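Local coordinates for putative archaeal ammonia monooxygenase subunit B (Candidatus Nitrosocaldus yellowstonii, PDB 4O65), which binds copper in a cupredoxin domain and probably serves as a subunit of the membrane monooxygenase that oxidises ammonia, at residues 101-106 and 129-134; 12-17 and 111-116. One frame throughout, in Å; residues are numbered along the deposited sequence.

Interaction 1: residues 101-106 and 129-134; sequences NVFTIP and TQLNIA. Unlike the reference sequence in segment 129-134: Ile133 (reference Val).
Both methyls at the end of Leu131 touch strand 103-105. Its CD2 lies 4.4 Å from CD1 of Ile105, while its CD1 comes 4.5 Å from CZ of Phe103, approaching the ring obliquely. One contact is methyl to methyl and the other methyl to ring, both at the long end of van der Waals distance, and no hydrogen bond crosses with them. With CG of Leu131 anti to the backbone N (chi1 -179°), the fork spans the two partners, CD1 at the ring and CD2 at the isoleucine. Within segment 101-106, Phe103 CE1 rests 3.7 Å from Ile105 CG1. The backbones stay well apart, 9.3 Å between CA of Ile105 and CA of Ile133, because strand 74-81 runs between them and bonds to Phe103 through Ala76 and to Ile105 through Leu74. Leu66 and Val12 of the facing sheet close over Leu131. On the reverse face of its strand, an N-H of Asn132 ND2 is donated to Gln130 OE1 (2.9 Å), and Asn132 packs on Trp77. The contact therefore belongs to the hydrophobic interior of the cupredoxin beta sandwich, where apolar burial rather than directional bonding joins an edge strand to the strand that carries the copper ligands His126 and His128.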
ATOM      1  N   ASN A 101      13.176  -2.614   3.363  1.00 40.94           N
ATOM      2  CA  ASN A 101      12.527  -1.729   4.351  1.00 42.10           C
ATOM      3  C   ASN A 101      12.940  -0.262   4.154  1.00 37.93           C
ATOM      4  O   ASN A 101      12.139   0.652   4.357  1.00 35.96           O
ATOM      5  CB  ASN A 101      12.917  -2.125   5.782  1.00 49.93           C
ATOM      6  CG  ASN A 101      12.409  -3.503   6.178  1.00 54.29           C
ATOM      7  OD1 ASN A 101      13.165  -4.478   6.170  1.00 64.23           O
ATOM      8  ND2 ASN A 101      11.134  -3.588   6.536  1.00 57.94           N
ATOM      9  N   VAL A 102      14.207  -0.067   3.816  1.00 33.70           N
ATOM     10  CA  VAL A 102      14.752   1.243   3.405  1.00 29.96           C
ATOM     11  C   VAL A 102      15.502   1.017   2.085  1.00 30.05           C
ATOM     12  O   VAL A 102      16.133  -0.051   1.873  1.00 29.37           O
ATOM     13  CB  VAL A 102      15.690   1.755   4.506  1.00 33.26           C
ATOM     14  CG1 VAL A 102      16.378   3.021   4.116  1.00 33.53           C
ATOM     15  CG2 VAL A 102      14.935   1.936   5.824  1.00 34.25           C
ATOM     16  N   PHE A 103      15.442   1.977   1.169  1.00 25.56           N
ATOM     17  CA  PHE A 103      16.222   1.863  -0.072  1.00 24.84           C
ATOM     18  C   PHE A 103      16.949   3.158  -0.380  1.00 25.51           C
ATOM     19  O   PHE A 103      16.672   4.212   0.249  1.00 24.27           O
ATOM     20  CB  PHE A 103      15.331   1.443  -1.233  1.00 24.84           C
ATOM     21  CG  PHE A 103      14.147   2.356  -1.426  1.00 24.12           C
ATOM     22  CD1 PHE A 103      14.278   3.512  -2.217  1.00 24.87           C
ATOM     23  CD2 PHE A 103      12.926   2.080  -0.813  1.00 23.51           C
ATOM     24  CE1 PHE A 103      13.204   4.387  -2.373  1.00 25.11           C
ATOM     25  CE2 PHE A 103      11.831   2.971  -0.973  1.00 25.14           C
ATOM     26  CZ  PHE A 103      11.990   4.105  -1.788  1.00 24.98           C
ATOM     27  N   THR A 104      17.855   3.124  -1.366  1.00 25.46           N
ATOM     28  CA  THR A 104      18.610   4.317  -1.720  1.00 25.88           C
ATOM     29  C   THR A 104      17.998   5.046  -2.898  1.00 26.60           C
ATOM     30  O   THR A 104      17.629   4.418  -3.910  1.00 26.54           O
ATOM     31  CB  THR A 104      20.068   3.965  -2.104  1.00 29.55           C
ATOM     32  OG1 THR A 104      20.665   3.348  -0.966  1.00 34.47           O
ATOM     33  CG2 THR A 104      20.874   5.221  -2.477  1.00 29.41           C
ATOM     34  N   ILE A 105      17.952   6.370  -2.785  1.00 23.02           N
ATOM     35  CA  ILE A 105      17.590   7.178  -3.917  1.00 23.11           C
ATOM     36  C   ILE A 105      18.833   7.919  -4.374  1.00 23.59           C
ATOM     37  O   ILE A 105      19.369   8.742  -3.634  1.00 23.09           O
ATOM     38  CB  ILE A 105      16.472   8.196  -3.580  1.00 22.24           C
ATOM     39  CG1 ILE A 105      15.246   7.433  -3.079  1.00 22.22           C
ATOM     40  CG2 ILE A 105      16.119   8.990  -4.845  1.00 22.02           C
ATOM     41  CD1 ILE A 105      14.142   8.338  -2.580  1.00 22.09           C
ATOM     42  N   PRO A 106      19.345   7.576  -5.572  1.00 26.16           N
ATOM     43  CA  PRO A 106      20.631   8.174  -5.935  1.00 25.95           C
ATOM     44  C   PRO A 106      20.496   9.666  -6.123  1.00 25.16           C
ATOM     45  O   PRO A 106      19.494  10.145  -6.627  1.00 24.68           O
ATOM     46  CB  PRO A 106      20.989   7.539  -7.304  1.00 28.59           C
ATOM     47  CG  PRO A 106      19.970   6.481  -7.553  1.00 27.79           C
ATOM     48  CD  PRO A 106      18.850   6.590  -6.556  1.00 25.68           C
ATOM     49  N   THR A 129       0.474   8.371  -2.244  1.00 16.96           N
ATOM     50  CA  THR A 129       1.817   7.816  -1.972  1.00 15.96           C
ATOM     51  C   THR A 129       2.483   8.657  -0.879  1.00 16.39           C
ATOM     52  O   THR A 129       2.500   9.893  -0.963  1.00 16.70           O
ATOM     53  CB  THR A 129       2.710   7.897  -3.230  1.00 17.52           C
ATOM     54  OG1 THR A 129       2.102   7.115  -4.266  1.00 16.63           O
ATOM     55  CG2 THR A 129       4.088   7.306  -2.925  1.00 17.40           C
ATOM     56  N   GLN A 130       3.072   8.000   0.123  1.00 15.65           N
ATOM     57  CA  GLN A 130       3.854   8.741   1.131  1.00 15.95           C
ATOM     58  C   GLN A 130       5.315   8.324   1.083  1.00 16.63           C
ATOM     59  O   GLN A 130       5.650   7.134   1.228  1.00 17.93           O
ATOM     60  CB  GLN A 130       3.271   8.379   2.533  1.00 17.62           C
ATOM     61  CG  GLN A 130       4.066   9.081   3.648  1.00 18.66           C
ATOM     62  CD  GLN A 130       3.508   8.875   5.028  1.00 22.42           C
ATOM     63  OE1 GLN A 130       4.291   8.863   6.065  1.00 24.96           O
ATOM     64  NE2 GLN A 130       2.213   8.745   5.115  1.00 20.17           N
ATOM     65  N   LEU A 131       6.216   9.293   0.851  1.00 16.13           N
ATOM     66  CA  LEU A 131       7.636   8.977   0.899  1.00 17.52           C
ATOM     67  C   LEU A 131       8.167   9.467   2.217  1.00 17.52           C
ATOM     68  O   LEU A 131       7.795  10.576   2.644  1.00 18.33           O
ATOM     69  CB  LEU A 131       8.338   9.732  -0.263  1.00 19.24           C
ATOM     70  CG  LEU A 131       9.848   9.462  -0.346  1.00 20.62           C
ATOM     71  CD1 LEU A 131      10.126   7.999  -0.658  1.00 22.78           C
ATOM     72  CD2 LEU A 131      10.522  10.438  -1.359  1.00 22.06           C
ATOM     73  N   ASN A 132       9.014   8.675   2.902  1.00 18.70           N
ATOM     74  CA  ASN A 132       9.760   9.186   4.052  1.00 18.39           C
ATOM     75  C   ASN A 132      11.222   9.176   3.768  1.00 19.14           C
ATOM     76  O   ASN A 132      11.773   8.131   3.443  1.00 20.26           O
ATOM     77  CB  ASN A 132       9.478   8.408   5.317  1.00 21.44           C
ATOM     78  CG  ASN A 132       8.254   8.978   6.016  1.00 23.05           C
ATOM     79  OD1 ASN A 132       8.304  10.058   6.716  1.00 24.91           O
ATOM     80  ND2 ASN A 132       7.167   8.392   5.694  1.00 16.49           N
ATOM     81  N   ILE A 133      11.811  10.369   3.797  1.00 17.85           N
ATOM     82  CA  ILE A 133      13.231  10.504   3.535  1.00 18.91           C
ATOM     83  C   ILE A 133      13.908  10.499   4.908  1.00 19.65           C
ATOM     84  O   ILE A 133      13.597  11.356   5.762  1.00 19.18           O
ATOM     85  CB  ILE A 133      13.547  11.818   2.815  1.00 19.26           C
ATOM     86  CG1 ILE A 133      12.760  11.853   1.476  1.00 21.49           C
ATOM     87  CG2 ILE A 133      15.095  11.932   2.659  1.00 18.44           C
ATOM     88  CD1 ILE A 133      12.712  13.217   0.836  1.00 22.66           C
ATOM     89  N   ALA A 134      14.827   9.541   5.125  1.00 20.94           N
ATOM     90  CA  ALA A 134      15.480   9.389   6.461  1.00 21.05           C
ATOM     91  C   ALA A 134      16.204  10.684   6.776  1.00 20.79           C
ATOM     92  O   ALA A 134      16.943  11.223   5.917  1.00 20.95           O
ATOM     93  CB  ALA A 134      16.505   8.236   6.406  1.00 22.61           C
TER

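Interaction 2: residues 12-17 and 111-116; sequences VKIEDE and VPYKLC
The phenol ring of Tyr113 and the carboxylate of Glu17 are the flat groups here; their planes stand 73° apart, and Glu17 touches the phenol through its CG, not its carboxylate. Ile14 approaches the ring obliquely with its CG2 methyl, 4.2 Å from CE2 of Tyr113, and the same methyl presses closer on the phenol oxygen, with CG2 of Ile14 3.5 Å from OH of Tyr113. Glu17 comes to that oxygen from its aliphatic part, CG lying 3.7 Å from OH of Tyr113. Away from these two residues, Leu66 of strand 59-68 also packs on Tyr113. The CB of Tyr113 points toward segment 12-17, and CG set between the backbone N and carbonyl carbon (chi1 74°) puts the hydroxyl end of the ring against Ile14 and Glu17; the side chain of Ile14 crosses that of Tyr113 at about a right angle. The chain turns a corner at Asp16 and Glu17 follows it; Glu15 and Asp16 both form salt bridges with Arg65. No hydrogen bond joins the two segments directly. Instead the hydroxyl of Thr129, on strand 123-133, hydrogen-bonds to both Tyr113 OH and Glu17 OE1, giving the buried Tyr113 hydroxyl and the Glu17 carboxylate a shared partner. Glu17 also lies near the metal site, its side chain about 5 Å from that of His128 and about 9 Å from the copper ion. Carbon packing against the phenol oxygen thus accompanies a small polar network of Tyr113, Thr129 and Glu17 between the sheets, close to the copper site.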
ATOM      1  N   VAL A  12      12.916  15.193  -2.747  1.00 17.71           N
ATOM      2  CA  VAL A  12      12.615  14.085  -3.711  1.00 18.05           C
ATOM      3  C   VAL A  12      11.148  14.242  -4.053  1.00 18.24           C
ATOM      4  O   VAL A  12      10.295  14.265  -3.140  1.00 18.57           O
ATOM      5  CB  VAL A  12      12.871  12.659  -3.110  1.00 18.25           C
ATOM      6  CG1 VAL A  12      12.473  11.556  -4.133  1.00 18.44           C
ATOM      7  CG2 VAL A  12      14.316  12.459  -2.607  1.00 18.33           C
ATOM      8  N   LYS A  13      10.826  14.348  -5.347  1.00 19.15           N
ATOM      9  CA  LYS A  13       9.421  14.520  -5.773  1.00 19.32           C
ATOM     10  C   LYS A  13       8.835  13.179  -6.121  1.00 18.15           C
ATOM     11  O   LYS A  13       9.528  12.311  -6.665  1.00 19.09           O
ATOM     12  CB  LYS A  13       9.367  15.441  -7.009  1.00 23.04           C
ATOM     13  CG  LYS A  13       7.958  15.904  -7.331  1.00 29.68           C
ATOM     14  CD  LYS A  13       7.910  17.166  -8.243  1.00 37.91           C
ATOM     15  CE  LYS A  13       6.429  17.505  -8.428  1.00 43.54           C
ATOM     16  NZ  LYS A  13       6.160  18.366  -9.607  1.00 46.71           N
ATOM     17  N   ILE A  14       7.555  13.006  -5.837  1.00 17.21           N
ATOM     18  CA  ILE A  14       6.818  11.777  -6.217  1.00 16.99           C
ATOM     19  C   ILE A  14       6.078  12.171  -7.514  1.00 18.14           C
ATOM     20  O   ILE A  14       5.188  13.049  -7.495  1.00 18.60           O
ATOM     21  CB  ILE A  14       5.799  11.468  -5.125  1.00 17.21           C
ATOM     22  CG1 ILE A  14       6.568  11.084  -3.836  1.00 16.40           C
ATOM     23  CG2 ILE A  14       4.802  10.341  -5.573  1.00 17.97           C
ATOM     24  CD1 ILE A  14       5.589  11.056  -2.616  1.00 16.54           C
ATOM     25  N   GLU A  15       6.509  11.600  -8.632  1.00 18.33           N
ATOM     26  CA  GLU A  15       5.975  11.981  -9.927  1.00 20.02           C
ATOM     27  C   GLU A  15       5.219  10.824 -10.627  1.00 19.65           C
ATOM     28  O   GLU A  15       5.443   9.634 -10.308  1.00 19.28           O
ATOM     29  CB  GLU A  15       7.125  12.453 -10.830  1.00 20.61           C
ATOM     30  CG  GLU A  15       7.899  13.654 -10.207  1.00 22.84           C
ATOM     31  CD  GLU A  15       8.935  14.249 -11.151  1.00 29.07           C
ATOM     32  OE1 GLU A  15       8.992  13.861 -12.357  1.00 28.68           O
ATOM     33  OE2 GLU A  15       9.723  15.089 -10.674  1.00 28.17           O
ATOM     34  N   ASP A  16       4.293  11.204 -11.518  1.00 20.00           N
ATOM     35  CA  ASP A  16       3.619  10.201 -12.393  1.00 22.78           C
ATOM     36  C   ASP A  16       2.878   9.138 -11.595  1.00 22.39           C
ATOM     37  O   ASP A  16       2.812   7.968 -11.988  1.00 21.90           O
ATOM     38  CB  ASP A  16       4.644   9.609 -13.318  1.00 23.63           C
ATOM     39  CG  ASP A  16       5.288  10.713 -14.199  1.00 27.34           C
ATOM     40  OD1 ASP A  16       4.548  11.456 -14.811  1.00 32.92           O
ATOM     41  OD2 ASP A  16       6.468  10.905 -14.120  1.00 30.73           O
ATOM     42  N   GLU A  17       2.321   9.556 -10.466  1.00 21.24           N
ATOM     43  CA  GLU A  17       1.609   8.592  -9.589  1.00 21.08           C
ATOM     44  C   GLU A  17       0.354   8.061 -10.332  1.00 23.48           C
ATOM     45  O   GLU A  17      -0.394   8.859 -10.953  1.00 23.46           O
ATOM     46  CB  GLU A  17       1.245   9.308  -8.331  1.00 21.00           C
ATOM     47  CG  GLU A  17       0.502   8.434  -7.322  1.00 21.71           C
ATOM     48  CD  GLU A  17      -0.011   9.264  -6.178  1.00 23.27           C
ATOM     49  OE1 GLU A  17       0.330   8.968  -5.021  1.00 22.38           O
ATOM     50  OE2 GLU A  17      -0.782  10.218  -6.424  1.00 22.60           O
ATOM     51  N   VAL A 111      13.946   6.721  -9.085  1.00 23.33           N
ATOM     52  CA  VAL A 111      13.681   5.356  -8.620  1.00 25.33           C
ATOM     53  C   VAL A 111      12.188   5.093  -8.984  1.00 24.11           C
ATOM     54  O   VAL A 111      11.284   5.714  -8.378  1.00 23.46           O
ATOM     55  CB  VAL A 111      13.920   5.226  -7.084  1.00 26.64           C
ATOM     56  CG1 VAL A 111      13.489   3.848  -6.565  1.00 28.88           C
ATOM     57  CG2 VAL A 111      15.422   5.397  -6.789  1.00 27.10           C
ATOM     58  N   PRO A 112      11.923   4.167  -9.938  1.00 23.10           N
ATOM     59  CA  PRO A 112      10.503   3.779 -10.142  1.00 22.85           C
ATOM     60  C   PRO A 112      10.021   3.018  -8.943  1.00 21.20           C
ATOM     61  O   PRO A 112      10.819   2.292  -8.287  1.00 22.05           O
ATOM     62  CB  PRO A 112      10.523   2.855 -11.405  1.00 24.94           C
ATOM     63  CG  PRO A 112      11.966   2.556 -11.650  1.00 29.37           C
ATOM     64  CD  PRO A 112      12.836   3.594 -10.957  1.00 26.46           C
ATOM     65  N   TYR A 113       8.740   3.190  -8.589  1.00 18.82           N
ATOM     66  CA  TYR A 113       8.207   2.417  -7.431  1.00 18.38           C
ATOM     67  C   TYR A 113       6.883   1.769  -7.796  1.00 18.13           C
ATOM     68  O   TYR A 113       6.164   2.240  -8.710  1.00 18.43           O
ATOM     69  CB  TYR A 113       8.058   3.337  -6.179  1.00 17.63           C
ATOM     70  CG  TYR A 113       6.897   4.308  -6.252  1.00 18.03           C
ATOM     71  CD1 TYR A 113       5.632   3.954  -5.760  1.00 17.80           C
ATOM     72  CD2 TYR A 113       7.100   5.634  -6.697  1.00 17.29           C
ATOM     73  CE1 TYR A 113       4.543   4.857  -5.852  1.00 18.60           C
ATOM     74  CE2 TYR A 113       6.060   6.537  -6.748  1.00 18.45           C
ATOM     75  CZ  TYR A 113       4.800   6.159  -6.299  1.00 17.40           C
ATOM     76  OH  TYR A 113       3.802   7.078  -6.374  1.00 17.73           O
ATOM     77  N   LYS A 114       6.544   0.729  -7.038  1.00 18.51           N
ATOM     78  CA  LYS A 114       5.260   0.050  -7.184  1.00 19.68           C
ATOM     79  C   LYS A 114       4.858  -0.448  -5.795  1.00 20.49           C
ATOM     80  O   LYS A 114       5.631  -1.161  -5.098  1.00 22.08           O
ATOM     81  CB  LYS A 114       5.330  -1.100  -8.181  1.00 20.62           C
ATOM     82  CG  LYS A 114       4.043  -1.984  -8.148  1.00 22.45           C
ATOM     83  CD  LYS A 114       4.031  -2.831  -9.422  1.00 24.45           C
ATOM     84  CE  LYS A 114       2.943  -3.918  -9.414  1.00 25.83           C
ATOM     85  NZ  LYS A 114       2.813  -4.664 -10.737  1.00 28.63           N
ATOM     86  N   LEU A 115       3.667  -0.043  -5.373  1.00 18.43           N
ATOM     87  CA  LEU A 115       3.099  -0.489  -4.109  1.00 20.00           C
ATOM     88  C   LEU A 115       1.864  -1.323  -4.441  1.00 20.10           C
ATOM     89  O   LEU A 115       1.044  -0.947  -5.318  1.00 20.93           O
ATOM     90  CB  LEU A 115       2.610   0.703  -3.289  1.00 20.57           C
ATOM     91  CG  LEU A 115       3.546   1.913  -3.254  1.00 23.18           C
ATOM     92  CD1 LEU A 115       2.906   2.967  -2.366  1.00 23.32           C
ATOM     93  CD2 LEU A 115       4.868   1.444  -2.696  1.00 23.75           C
ATOM     94  N   CYS A 116       1.762  -2.470  -3.775  1.00 19.70           N
ATOM     95  CA  CYS A 116       0.620  -3.351  -3.993  1.00 18.64           C
ATOM     96  C   CYS A 116       0.024  -3.567  -2.603  1.00 18.11           C
ATOM     97  O   CYS A 116       0.758  -4.005  -1.715  1.00 18.70           O
ATOM     98  CB  CYS A 116       1.055  -4.679  -4.544  1.00 21.89           C
ATOM     99  SG  CYS A 116      -0.421  -5.624  -5.110  1.00 29.12           S
TER

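Overall arrangement
From the N terminus the chain enters with 12-17, returns much later through 101-106 and 111-116, and ends this set with 129-134. Interaction 2 closes a long loop of 93 intervening residues that includes both helices; interaction 1 closes one of 22, mostly strand. Because their segments alternate, the two loops cross. Each contact spans a single intervening strand, 59-68 for interaction 2 and 74-81 for interaction 1, within one sheet of the sandwich. They join where the sheets face each other, segment 129-134 lying against segment 12-17, and Pro106 CD of interaction 1 meets Val111 CG2 of interaction 2 at 3.6 Å.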